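Side-chain contacts in VP1 (Polyomavirus HPyV7, PDB 4PCH), which probably serves as the structural unit of the T=7 icosahedral virus capsid, forming pentamers with a jelly-roll core that take part in attachment to host-cell receptors: residues B[159-164]-B[177-182]; B[90-95]-B[229-234]; B[67-72]-B[81-86]; B[51-56]-B[170-175]; B[41-46]-B[98-103]. One frame throughout, in Å; residues are numbered along the deposited sequence.

Interaction 1: residues B[159-164]-B[177-182]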
# COMPACT_ATOMS: atom_id res chain seq x y z
N ALA B 159 8.22 11.49 32.11
CA ALA B 159 7.86 12.44 31.06
C ALA B 159 6.56 13.14 31.48
O ALA B 159 5.68 12.51 32.07
CB ALA B 159 7.64 11.73 29.75
N LEU B 160 6.45 14.42 31.17
CA LEU B 160 5.28 15.21 31.56
C LEU B 160 3.99 14.61 30.97
O LEU B 160 3.94 14.26 29.79
CB LEU B 160 5.45 16.64 31.07
CG LEU B 160 4.39 17.71 31.32
CD1 LEU B 160 4.09 17.83 32.80
CD2 LEU B 160 4.90 19.03 30.72
N ARG B 161 2.96 14.54 31.81
CA ARG B 161 1.65 14.07 31.38
C ARG B 161 0.62 15.15 31.62
O ARG B 161 0.65 15.82 32.65
CB ARG B 161 1.28 12.79 32.09
CG ARG B 161 2.00 11.63 31.45
CD ARG B 161 1.90 10.37 32.25
NE ARG B 161 2.14 9.23 31.38
CZ ARG B 161 3.35 8.77 31.09
NH1 ARG B 161 4.43 9.36 31.59
NH2 ARG B 161 3.48 7.71 30.30
N LYS B 162 -0.26 15.33 30.65
CA LYS B 162 -1.32 16.34 30.70
C LYS B 162 -2.50 15.82 29.90
O LYS B 162 -2.40 14.80 29.20
CB LYS B 162 -0.89 17.68 30.11
CG LYS B 162 0.09 18.50 30.92
CD LYS B 162 -0.08 19.98 30.65
CE LYS B 162 0.79 20.77 31.60
NZ LYS B 162 0.86 22.21 31.25
N GLN B 163 -3.63 16.50 30.03
CA GLN B 163 -4.78 16.23 29.15
C GLN B 163 -5.01 17.38 28.19
O GLN B 163 -4.77 18.53 28.52
CB GLN B 163 -6.04 15.99 29.99
CG GLN B 163 -5.87 14.91 31.02
CD GLN B 163 -7.20 14.56 31.70
OE1 GLN B 163 -7.68 13.43 31.60
NE2 GLN B 163 -7.81 15.53 32.35
N VAL B 164 -5.51 17.06 26.99
CA VAL B 164 -5.69 18.07 25.95
C VAL B 164 -7.00 18.82 26.21
O VAL B 164 -8.07 18.38 25.75
CB VAL B 164 -5.62 17.49 24.53
CG1 VAL B 164 -5.69 18.62 23.52
CG2 VAL B 164 -4.33 16.73 24.33
N ASP B 177 -1.36 9.07 25.11
CA ASP B 177 -0.74 8.26 26.16
C ASP B 177 -1.40 6.86 26.25
O ASP B 177 -2.54 6.74 26.74
CB ASP B 177 -0.85 9.03 27.47
CG ASP B 177 -0.13 8.33 28.65
OD1 ASP B 177 0.35 7.18 28.48
OD2 ASP B 177 -0.10 8.92 29.76
N PRO B 178 -0.71 5.79 25.80
CA PRO B 178 -1.27 4.46 25.83
C PRO B 178 -1.33 3.85 27.24
O PRO B 178 -1.98 2.85 27.43
CB PRO B 178 -0.31 3.67 24.91
CG PRO B 178 1.01 4.34 25.11
CD PRO B 178 0.67 5.79 25.25
N THR B 179 -0.66 4.46 28.22
CA THR B 179 -0.75 4.01 29.60
C THR B 179 -2.00 4.56 30.33
O THR B 179 -2.27 4.15 31.46
CB THR B 179 0.52 4.35 30.43
OG1 THR B 179 0.57 5.75 30.73
CG2 THR B 179 1.78 3.91 29.69
N LYS B 180 -2.72 5.47 29.68
CA LYS B 180 -3.95 6.05 30.23
C LYS B 180 -5.02 5.89 29.14
O LYS B 180 -5.09 4.83 28.49
CB LYS B 180 -3.72 7.49 30.70
CG LYS B 180 -2.68 7.57 31.81
CD LYS B 180 -2.54 8.96 32.38
CE LYS B 180 -1.18 9.16 33.02
NZ LYS B 180 -0.89 8.16 34.08
N ASN B 181 -5.87 6.90 28.96
CA ASN B 181 -6.94 6.84 27.97
C ASN B 181 -7.81 5.60 28.07
O ASN B 181 -8.24 5.06 27.03
CB ASN B 181 -6.37 6.98 26.56
CG ASN B 181 -5.91 8.38 26.30
OD1 ASN B 181 -6.68 9.33 26.50
ND2 ASN B 181 -4.65 8.54 25.92
N ASP B 182 -8.10 5.14 29.30
CA ASP B 182 -8.92 3.92 29.36
C ASP B 182 -10.40 4.18 28.99
O ASP B 182 -11.10 3.23 28.70
CB ASP B 182 -8.81 3.19 30.69
CG ASP B 182 -7.54 2.38 30.82
OD1 ASP B 182 -7.21 1.57 29.94
OD2 ASP B 182 -6.89 2.54 31.87

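Interaction 2: residues B[90-95]-B[229-234]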
# COMPACT_ATOMS: atom_id res chain seq x y z
N THR B 90 -15.97 9.00 11.08
CA THR B 90 -15.16 10.22 11.02
C THR B 90 -14.61 10.35 9.61
O THR B 90 -14.30 9.33 8.96
CB THR B 90 -14.06 10.25 12.11
OG1 THR B 90 -13.36 11.52 12.03
CG2 THR B 90 -13.06 9.08 11.93
N GLU B 91 -14.55 11.59 9.09
CA GLU B 91 -14.09 11.86 7.73
C GLU B 91 -13.28 13.14 7.72
O GLU B 91 -13.66 14.13 8.34
CB GLU B 91 -15.26 12.14 6.75
CG GLU B 91 -16.35 11.10 6.57
CD GLU B 91 -17.47 11.58 5.62
OE1 GLU B 91 -17.17 12.25 4.56
OE2 GLU B 91 -18.65 11.27 5.95
N LEU B 92 -12.17 13.14 7.00
CA LEU B 92 -11.41 14.35 6.74
C LEU B 92 -12.00 15.10 5.55
O LEU B 92 -12.33 14.49 4.52
CB LEU B 92 -9.96 13.98 6.41
CG LEU B 92 -8.95 15.12 6.30
CD1 LEU B 92 -8.92 15.98 7.55
CD2 LEU B 92 -7.57 14.50 6.07
N LEU B 93 -12.12 16.41 5.67
CA LEU B 93 -12.57 17.25 4.58
C LEU B 93 -11.36 17.87 3.89
O LEU B 93 -10.54 18.57 4.54
CB LEU B 93 -13.49 18.36 5.10
CG LEU B 93 -14.85 17.87 5.65
CD1 LEU B 93 -14.85 17.58 7.13
CD2 LEU B 93 -15.93 18.86 5.34
N PHE B 94 -11.21 17.62 2.60
CA PHE B 94 -10.03 18.13 1.88
C PHE B 94 -10.26 18.06 0.38
O PHE B 94 -11.01 17.19 -0.08
CB PHE B 94 -8.77 17.33 2.25
CG PHE B 94 -7.50 18.02 1.89
CD1 PHE B 94 -7.18 19.24 2.44
CD2 PHE B 94 -6.63 17.46 0.95
CE1 PHE B 94 -6.03 19.89 2.10
CE2 PHE B 94 -5.46 18.13 0.58
CZ PHE B 94 -5.17 19.34 1.17
N ALA B 95 -9.68 19.00 -0.34
CA ALA B 95 -9.73 19.08 -1.80
C ALA B 95 -8.32 19.01 -2.38
O ALA B 95 -7.34 19.36 -1.72
CB ALA B 95 -10.40 20.36 -2.22
N SER B 229 -8.80 15.97 17.45
CA SER B 229 -8.29 15.61 16.13
C SER B 229 -7.06 16.41 15.76
O SER B 229 -6.78 17.44 16.35
CB SER B 229 -9.38 15.73 15.06
OG SER B 229 -9.74 17.06 14.81
N ALA B 230 -6.31 15.91 14.78
CA ALA B 230 -5.28 16.70 14.12
C ALA B 230 -5.03 16.08 12.77
O ALA B 230 -4.86 14.85 12.67
CB ALA B 230 -4.00 16.69 14.93
N ASP B 231 -5.01 16.92 11.75
CA ASP B 231 -4.83 16.48 10.38
C ASP B 231 -3.90 17.44 9.65
O ASP B 231 -4.32 18.49 9.17
CB ASP B 231 -6.19 16.36 9.68
CG ASP B 231 -7.01 15.21 10.25
OD1 ASP B 231 -6.74 14.02 9.90
OD2 ASP B 231 -7.87 15.48 11.12
N MET B 232 -2.63 17.08 9.63
CA MET B 232 -1.60 17.81 8.89
C MET B 232 -1.35 17.03 7.62
O MET B 232 -0.86 15.91 7.67
CB MET B 232 -0.32 17.90 9.70
CG MET B 232 0.78 18.61 8.90
SD MET B 232 2.24 19.02 9.86
CE MET B 232 2.75 17.41 10.40
N VAL B 233 -1.78 17.61 6.50
CA VAL B 233 -1.69 16.96 5.20
C VAL B 233 -0.32 17.14 4.58
O VAL B 233 0.07 16.35 3.73
CB VAL B 233 -2.80 17.47 4.25
CG1 VAL B 233 -2.85 16.64 2.98
CG2 VAL B 233 -4.17 17.45 4.89
N GLY B 234 0.43 18.16 5.01
CA GLY B 234 1.82 18.37 4.57
C GLY B 234 2.15 19.84 4.59
O GLY B 234 1.58 20.58 5.42

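Interaction 3: residues B[67-72]-B[81-86]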
# COMPACT_ATOMS: atom_id res chain seq x y z
N ASN B 67 -22.17 18.36 24.37
CA ASN B 67 -23.11 17.98 25.41
C ASN B 67 -24.14 16.96 24.88
O ASN B 67 -24.60 17.03 23.76
CB ASN B 67 -23.78 19.22 26.00
CG ASN B 67 -22.78 20.19 26.64
OD1 ASN B 67 -21.78 19.78 27.25
ND2 ASN B 67 -23.04 21.46 26.51
N LEU B 68 -24.49 15.99 25.72
CA LEU B 68 -25.47 14.98 25.36
C LEU B 68 -26.74 15.29 26.13
O LEU B 68 -26.71 16.01 27.10
CB LEU B 68 -24.94 13.60 25.75
CG LEU B 68 -23.60 13.28 25.08
CD1 LEU B 68 -23.00 12.03 25.67
CD2 LEU B 68 -23.75 13.13 23.58
N PRO B 69 -27.88 14.71 25.72
CA PRO B 69 -29.11 15.03 26.41
C PRO B 69 -29.14 14.59 27.86
O PRO B 69 -28.54 13.58 28.20
CB PRO B 69 -30.18 14.29 25.60
CG PRO B 69 -29.56 14.06 24.27
CD PRO B 69 -28.10 13.86 24.54
N GLU B 70 -29.83 15.34 28.72
CA GLU B 70 -30.07 14.87 30.08
C GLU B 70 -30.84 13.53 30.00
O GLU B 70 -31.72 13.36 29.16
CB GLU B 70 -30.88 15.89 30.88
CG GLU B 70 -31.25 15.43 32.28
CD GLU B 70 -32.14 16.40 33.00
OE1 GLU B 70 -32.08 17.61 32.67
OE2 GLU B 70 -32.91 15.96 33.89
N ILE B 71 -30.49 12.60 30.88
CA ILE B 71 -31.24 11.37 31.05
C ILE B 71 -32.07 11.55 32.33
O ILE B 71 -31.52 11.52 33.43
CB ILE B 71 -30.30 10.15 31.15
CG1 ILE B 71 -29.47 10.02 29.87
CG2 ILE B 71 -31.11 8.86 31.41
CD1 ILE B 71 -28.41 8.97 29.92
N PRO B 72 -33.40 11.76 32.21
CA PRO B 72 -34.16 11.86 33.44
C PRO B 72 -34.15 10.55 34.24
O PRO B 72 -34.02 9.47 33.65
CB PRO B 72 -35.59 12.15 32.97
CG PRO B 72 -35.66 11.52 31.63
CD PRO B 72 -34.28 11.58 31.03
N ILE B 81 -27.71 5.33 34.97
CA ILE B 81 -27.75 5.24 33.52
C ILE B 81 -26.90 6.35 32.90
O ILE B 81 -27.07 7.53 33.25
CB ILE B 81 -29.20 5.38 32.99
CG1 ILE B 81 -30.09 4.28 33.57
CG2 ILE B 81 -29.22 5.27 31.48
CD1 ILE B 81 -31.56 4.50 33.28
N VAL B 82 -26.01 6.00 31.98
CA VAL B 82 -25.20 6.99 31.24
C VAL B 82 -25.28 6.70 29.75
O VAL B 82 -25.62 5.58 29.34
CB VAL B 82 -23.71 6.94 31.67
CG1 VAL B 82 -23.55 7.25 33.14
CG2 VAL B 82 -23.09 5.57 31.38
N TRP B 83 -24.96 7.70 28.94
CA TRP B 83 -24.78 7.52 27.51
C TRP B 83 -23.48 6.77 27.24
O TRP B 83 -22.43 7.08 27.82
CB TRP B 83 -24.72 8.85 26.80
CG TRP B 83 -26.02 9.58 26.78
CD1 TRP B 83 -26.30 10.77 27.40
CD2 TRP B 83 -27.19 9.23 26.04
NE1 TRP B 83 -27.58 11.15 27.13
CE2 TRP B 83 -28.16 10.22 26.29
CE3 TRP B 83 -27.54 8.15 25.21
CZ2 TRP B 83 -29.44 10.17 25.75
CZ3 TRP B 83 -28.81 8.11 24.66
CH2 TRP B 83 -29.74 9.11 24.93
N GLU B 84 -23.59 5.76 26.39
CA GLU B 84 -22.45 4.95 25.92
C GLU B 84 -22.28 5.14 24.41
O GLU B 84 -23.21 4.84 23.63
CB GLU B 84 -22.72 3.48 26.25
CG GLU B 84 -21.68 2.49 25.74
CD GLU B 84 -22.17 1.04 25.74
OE1 GLU B 84 -23.37 0.81 26.05
OE2 GLU B 84 -21.37 0.15 25.40
N ALA B 85 -21.11 5.63 24.00
CA ALA B 85 -20.83 5.83 22.59
C ALA B 85 -20.20 4.55 22.08
O ALA B 85 -19.12 4.16 22.52
CB ALA B 85 -19.91 7.02 22.38
N TYR B 86 -20.90 3.87 21.17
CA TYR B 86 -20.51 2.52 20.74
C TYR B 86 -19.97 2.46 19.30
O TYR B 86 -19.41 1.45 18.90
CB TYR B 86 -21.67 1.53 20.92
CG TYR B 86 -22.91 1.87 20.14
CD1 TYR B 86 -23.90 2.68 20.68
CD2 TYR B 86 -23.10 1.39 18.85
CE1 TYR B 86 -25.04 3.01 19.96
CE2 TYR B 86 -24.23 1.70 18.13
CZ TYR B 86 -25.20 2.51 18.67
OH TYR B 86 -26.30 2.79 17.91

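Interaction 4: residues B[51-56]-B[170-175]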
# COMPACT_ATOMS: atom_id res chain seq x y z
N ASP B 51 14.73 26.85 14.49
CA ASP B 51 14.67 25.86 15.57
C ASP B 51 13.52 26.04 16.56
O ASP B 51 13.56 25.44 17.63
CB ASP B 51 15.99 25.84 16.34
CG ASP B 51 16.32 27.19 16.99
OD1 ASP B 51 15.47 28.10 16.88
OD2 ASP B 51 17.40 27.34 17.58
N THR B 52 12.52 26.82 16.20
CA THR B 52 11.50 27.27 17.16
C THR B 52 10.12 27.13 16.62
O THR B 52 9.82 27.62 15.52
CB THR B 52 11.77 28.75 17.53
OG1 THR B 52 13.06 28.87 18.13
CG2 THR B 52 10.75 29.25 18.53
N LEU B 53 9.26 26.41 17.36
CA LEU B 53 7.84 26.36 17.08
C LEU B 53 7.17 27.65 17.51
O LEU B 53 7.24 28.01 18.67
CB LEU B 53 7.16 25.19 17.80
CG LEU B 53 7.30 23.85 17.11
CD1 LEU B 53 8.76 23.43 17.06
CD2 LEU B 53 6.43 22.83 17.85
N GLY B 54 6.49 28.31 16.59
CA GLY B 54 5.83 29.58 16.88
C GLY B 54 4.32 29.45 16.82
O GLY B 54 3.80 28.70 16.02
N PRO B 55 3.60 30.19 17.65
CA PRO B 55 2.16 30.11 17.62
C PRO B 55 1.63 30.68 16.29
O PRO B 55 2.14 31.68 15.78
CB PRO B 55 1.74 30.95 18.83
CG PRO B 55 2.82 31.94 18.98
CD PRO B 55 4.08 31.36 18.42
N GLY B 56 0.60 30.04 15.76
CA GLY B 56 0.10 30.39 14.44
C GLY B 56 0.76 29.60 13.32
O GLY B 56 0.21 29.52 12.23
N PRO B 170 0.73 21.67 20.74
CA PRO B 170 1.24 21.30 19.41
C PRO B 170 1.35 19.80 19.20
O PRO B 170 1.87 19.10 20.07
CB PRO B 170 2.64 21.94 19.39
CG PRO B 170 2.57 23.02 20.41
CD PRO B 170 1.72 22.42 21.50
N VAL B 171 0.98 19.34 18.01
CA VAL B 171 1.00 17.93 17.68
C VAL B 171 2.43 17.41 17.56
O VAL B 171 2.69 16.24 17.71
CB VAL B 171 0.19 17.65 16.40
CG1 VAL B 171 -1.24 18.13 16.54
CG2 VAL B 171 0.85 18.26 15.17
N GLU B 172 3.37 18.32 17.30
CA GLU B 172 4.79 17.98 17.26
C GLU B 172 5.38 17.62 18.64
O GLU B 172 6.47 17.05 18.69
CB GLU B 172 5.59 19.12 16.68
CG GLU B 172 5.35 19.32 15.21
CD GLU B 172 5.79 20.70 14.76
OE1 GLU B 172 6.99 20.99 14.83
OE2 GLU B 172 4.92 21.46 14.32
N LEU B 173 4.68 17.95 19.74
CA LEU B 173 5.25 17.85 21.08
C LEU B 173 4.45 16.98 22.08
O LEU B 173 4.89 16.75 23.21
CB LEU B 173 5.37 19.26 21.67
CG LEU B 173 6.13 20.30 20.84
CD1 LEU B 173 6.01 21.70 21.48
CD2 LEU B 173 7.59 19.87 20.71
N TRP B 174 3.28 16.49 21.66
CA TRP B 174 2.34 15.82 22.59
C TRP B 174 1.79 14.58 21.89
O TRP B 174 1.21 14.73 20.80
CB TRP B 174 1.21 16.76 22.97
CG TRP B 174 1.64 17.93 23.81
CD1 TRP B 174 1.92 19.20 23.38
CD2 TRP B 174 1.87 17.92 25.21
NE1 TRP B 174 2.30 19.97 24.44
CE2 TRP B 174 2.27 19.21 25.59
CE3 TRP B 174 1.75 16.93 26.21
CZ2 TRP B 174 2.56 19.54 26.90
CZ3 TRP B 174 2.06 17.27 27.52
CH2 TRP B 174 2.47 18.55 27.85
N VAL B 175 1.95 13.42 22.52
CA VAL B 175 1.58 12.12 21.95
C VAL B 175 0.48 11.47 22.82
O VAL B 175 0.59 11.49 24.05
CB VAL B 175 2.81 11.19 21.94
CG1 VAL B 175 2.47 9.85 21.31
CG2 VAL B 175 3.98 11.83 21.18

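Interaction 5: residues B[41-46]-B[98-103]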
# COMPACT_ATOMS: atom_id res chain seq x y z
N GLN B 41 -7.93 28.10 11.13
CA GLN B 41 -7.43 28.35 9.78
C GLN B 41 -6.83 27.03 9.31
O GLN B 41 -6.32 26.26 10.14
CB GLN B 41 -6.35 29.45 9.78
CG GLN B 41 -6.87 30.86 9.95
CD GLN B 41 -6.47 31.82 8.83
OE1 GLN B 41 -5.55 32.66 9.00
NE2 GLN B 41 -7.17 31.73 7.67
N SER B 42 -6.89 26.78 8.01
CA SER B 42 -6.36 25.53 7.45
C SER B 42 -4.93 25.61 6.91
O SER B 42 -4.37 24.60 6.55
CB SER B 42 -7.30 24.96 6.37
OG SER B 42 -7.56 25.91 5.37
N ARG B 43 -4.37 26.81 6.83
CA ARG B 43 -2.94 27.00 6.62
C ARG B 43 -2.44 27.92 7.73
O ARG B 43 -3.11 28.89 8.06
CB ARG B 43 -2.67 27.62 5.28
CG ARG B 43 -2.92 26.67 4.13
CD ARG B 43 -2.75 27.33 2.78
NE ARG B 43 -2.97 26.35 1.71
CZ ARG B 43 -2.59 26.50 0.44
NH1 ARG B 43 -2.02 27.61 -0.01
NH2 ARG B 43 -2.87 25.52 -0.41
N GLY B 44 -1.27 27.60 8.24
CA GLY B 44 -0.66 28.41 9.29
C GLY B 44 0.07 29.60 8.72
O GLY B 44 0.06 29.85 7.50
N LEU B 45 0.67 30.37 9.62
CA LEU B 45 1.66 31.37 9.21
C LEU B 45 2.85 30.58 8.70
O LEU B 45 2.93 29.37 8.93
CB LEU B 45 2.11 32.20 10.41
CG LEU B 45 1.00 32.98 11.11
CD1 LEU B 45 1.54 33.62 12.38
CD2 LEU B 45 0.43 34.03 10.19
N PRO B 46 3.78 31.23 7.99
CA PRO B 46 4.97 30.51 7.51
C PRO B 46 5.65 29.82 8.66
O PRO B 46 5.80 30.41 9.75
CB PRO B 46 5.85 31.64 6.93
CG PRO B 46 4.86 32.66 6.48
CD PRO B 46 3.77 32.62 7.54
N MET B 98 -3.94 22.69 -6.21
CA MET B 98 -3.32 22.88 -7.52
C MET B 98 -2.76 24.31 -7.57
O MET B 98 -1.69 24.58 -7.03
CB MET B 98 -4.35 22.60 -8.62
CG MET B 98 -4.97 21.21 -8.60
SD MET B 98 -3.86 20.04 -9.39
CE MET B 98 -4.11 20.50 -11.10
N ALA B 99 -3.50 25.24 -8.18
CA ALA B 99 -3.01 26.66 -8.20
C ALA B 99 -2.76 27.20 -6.80
O ALA B 99 -1.92 28.05 -6.61
CB ALA B 99 -3.97 27.59 -8.94
N SER B 100 -3.46 26.65 -5.81
CA SER B 100 -3.33 27.13 -4.46
C SER B 100 -1.96 26.90 -3.83
O SER B 100 -1.66 27.51 -2.80
CB SER B 100 -4.35 26.43 -3.58
OG SER B 100 -4.05 25.05 -3.50
N SER B 101 -1.14 26.00 -4.39
CA SER B 101 0.07 25.56 -3.71
C SER B 101 1.36 25.85 -4.43
O SER B 101 2.41 25.37 -4.02
CB SER B 101 -0.04 24.08 -3.38
OG SER B 101 -0.99 23.90 -2.36
N GLY B 102 1.30 26.68 -5.47
CA GLY B 102 2.52 27.20 -6.10
C GLY B 102 3.10 26.26 -7.13
O GLY B 102 2.54 25.20 -7.44
N TYR B 103 4.27 26.62 -7.64
CA TYR B 103 4.88 25.82 -8.70
C TYR B 103 6.36 25.62 -8.43
O TYR B 103 6.98 26.40 -7.73
CB TYR B 103 4.67 26.47 -10.07
CG TYR B 103 5.25 27.84 -10.23
CD1 TYR B 103 6.57 28.02 -10.69
CD2 TYR B 103 4.49 28.98 -10.01
CE1 TYR B 103 7.10 29.28 -10.85
CE2 TYR B 103 5.01 30.25 -10.20
CZ TYR B 103 6.31 30.39 -10.61
OH TYR B 103 6.83 31.65 -10.79

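Interaction 1: residues B[159-164]-B[177-182]
R161, with CG anti to its own carbonyl carbon (chi1 -78°) and the chain extended from CG to NE, reaches from strand 161-163 to D177, whose CG is anti to the backbone N (chi1 -175°). The two side chains cross at about a right angle. In the conformer of R161 described here, NE donates to D177 OD2 at 2.8 Å, a salt bridge made through the inner nitrogen of the guanidinium. The N-H does not point straight at the oxygen, NE also comes from above the carboxylate plane, and the two flat groups are turned 60° apart, which disfavours a two-pronged pairing. NH2 of R161 accordingly stays 3.7 Å from D177 OD1.

That second oxygen is used within the loop. T179 OG1 donates to D177 OD1 at 2.7 Å, and the T179 backbone N reaches the same atom at 2.9 Å from the same face; this second bond closes an Asx turn inside a type I turn from D177 to K180. The local bonds hold the carboxylate in place for the arginine. K180, bent at its last torsion, lays CE 3.4 Å from R161 CD; its NZ is 4.2 Å from R161 NE, a like-charged approach that D177 probably eases. R161 NH1 is taken up by the carbonyl of S156.

P178 and T179 pack on F261 and V26 of a neighbouring subunit. Strand 129-132 runs between strands 161-163 and 174-176 in a small antiparallel sheet, and both R161 and D177 touch its I131, so the salt bridge spans the middle strand.

Interaction 2: residues B[90-95]-B[229-234]
Within the antiparallel jelly-roll framework of VP1, L92 of strand 79-93 and F94 just along the chain from it point toward D231 and V233 of strand 224-236. Both strands pair with strand 253-271, and the contact between them is made by side chains alone, in the buried part of the subunit. V233 and G234 both face Q255 on that shared neighbour, forming a classic beta bulge.

L92 and D231 run alongside each other, pointing opposite ways. The CD1 methyl of L92 stands over the flat face of the carboxylate, 3.4 Å from D231 CG, and lies evenly between the two oxygens, at 3.8 Å from each of D231 OD1 and D231 OD2. An apolar lid on one face leaves the carboxylate to bond in other directions, and its OD1 forms a salt bridge with R260 of strand 253-271. That partner probably favours the charged form of a buried acid. Y119 of strand 117-124 touches L92, D231 and V233, linking both halves of the contact to a further strand.

The neighbouring subunits come close here: E91 OE1 is hydrogen-bonded to Y186 OH of another subunit, and F94 packs on V190 of the same one.

F94 and V233 reach toward each other. With V233 CG1 anti to the backbone N (chi1 -171°), both methyls are turned to the phenyl ring. CG1 is 3.8 Å from F94 CE2, while V233 CG2 stands over the ring centre in a CH-pi contact, 4.2 Å from the F94 centroid and 11° off the normal.

Interaction 3: residues B[67-72]-B[81-86]
The indole of W83 is met by I71 over one face and by P69 at its edge. I71 CD1 lies 3.7 Å from the centroid of the five-membered ring and 11° off its normal, a CH-pi contact, and the isoleucine crosses the tryptophan at a slant, with its CG1 3.5 Å from W83 NE1. At the ring edge, W83 NE1 donates to P69 O at 2.8 Å. The N-H points almost straight at the oxygen (169°), which lies in the ring plane. The pyrrolidine ring of P69 crosses the indole at about a right angle, its CD 4.0 Å from W83 CE2, and L68 adds its CB at 3.5 Å from W83 CD1. Further along, I71 CG2 meets I81 CG2 at 4.1 Å.

Residues 68-72 follow strand 62-67 of the jelly-roll and run roughly antiparallel to the start of 81-86 on strand 79-93. Y21 of strand 9-27 also touches L68, P69 and W83.

The single indole N-H is thus satisfied by a backbone carbonyl of an otherwise apolar contact: the bond helps fix the rotation of the large ring, with I71 packed over one face.

Interaction 4: residues B[51-56]-B[170-175]
L53 and P170 bring the two backbones nearest, their CA atoms 8.6 Å apart, and the chain from P170 turns back at once, with L173 N bonded to P170 O. The contact lies in loop elements added to the jelly-roll: L53 belongs to strand 52-53, which pairs in parallel with strand 141-142, and the turn 170-173 leads into strand 174-176 of a separate three-stranded sheet.

A single side chain carries the first segment. With L53 CG anti to the carbonyl carbon (chi1 -82°), the branched end is directed into the turn, and CD2 is the methyl that meets all three partners. It comes 4.2 Å from P170 CB on the proline ring. Against E172, which it crosses at a slant, the leucine sets its fork around the acid oxygen: E172 OE1 is 3.6 Å from L53 CD2 and 3.7 Å from both L53 CG and L53 CD1.

These are contacts with hydrocarbon, so the buried oxygen takes its polar partner from Y47, whose OH is hydrogen-bonded to OE1; such surroundings may raise the pKa of the acid. Residues A99 and M98 of a neighbouring subunit pack on L53 and E172, placing the contact beside the subunit interface. L173, touching V142 of the parallel pair, completes the surroundings of the methyl, with its CD1 3.8 Å from L53 CD2.

Interaction 5: residues B[41-46]-B[98-103]
The carbonyl oxygen of S100 is gripped by both terminal nitrogens of R43. The stronger bond runs from R43 NH1 to S100 O at 2.8 Å with an N-H...O angle of 164°; the oxygen lies in the guanidinium plane, whereas the donor is tilted from the carbonyl plane. R43 NH2 adds a weak bond to the same S100 O at 3.3 Å. The guanidinium therefore turns its NH1-NH2 edge to the peptide, and this pair of bonds restrains its rotation.

R43 reaches this far because its chain is extended from CG to NE, with CG beside the backbone N (chi1 -71°). The hydroxyls of the two serines also gather near its NH2: R43 NH2 is 3.2 Å from S101 OG and 3.3 Å from S100 OG. Each is hydrogen-bonded within the subunit, S100 OG with Q97 OE1 and S101 OG with T236 OG1. On the inner side of the guanidinium, NE is bonded to Q255 OE1 of strand 253-271, so its position is fixed at NE as well as at its outer edge. The receiving carbonyl belongs to a tight turn in which S101 N is bonded to M98 O at 3.0 Å.

Another subunit lies close: A99 N is hydrogen-bonded to Y47 OH of that chain, and S100 packs on its P135.

R43, through a strong NH1 bond and a weak NH2 bond to one carbonyl, ties the loop after strand 79-93 to strand 43-46, which pairs with strand 253-271 in the jelly-roll sheet.

From the N terminus, residues 41-46 open interaction 5 and 51-56 open interaction 4; interaction 3 then closes its short loop at 81-86, nested inside both. Residues 90-95 open interaction 2 before 98-103 close interaction 5, which thus crosses interactions 4 and 2; interactions 2 and 4 also cross. Interaction 1 opens at 159-164, interaction 4 closes at 170-175, and interaction 1 closes at 177-182, crossing interaction 4 while nested inside interaction 2, which closes last at 229-234. Interactions 2, 3 and 5 all reach the jelly-roll sheet, the first two through strand 79-93; interactions 1 and 4 meet through W174 on L160 and K162, and V171 packs on A230 to join interactions 4 and 2.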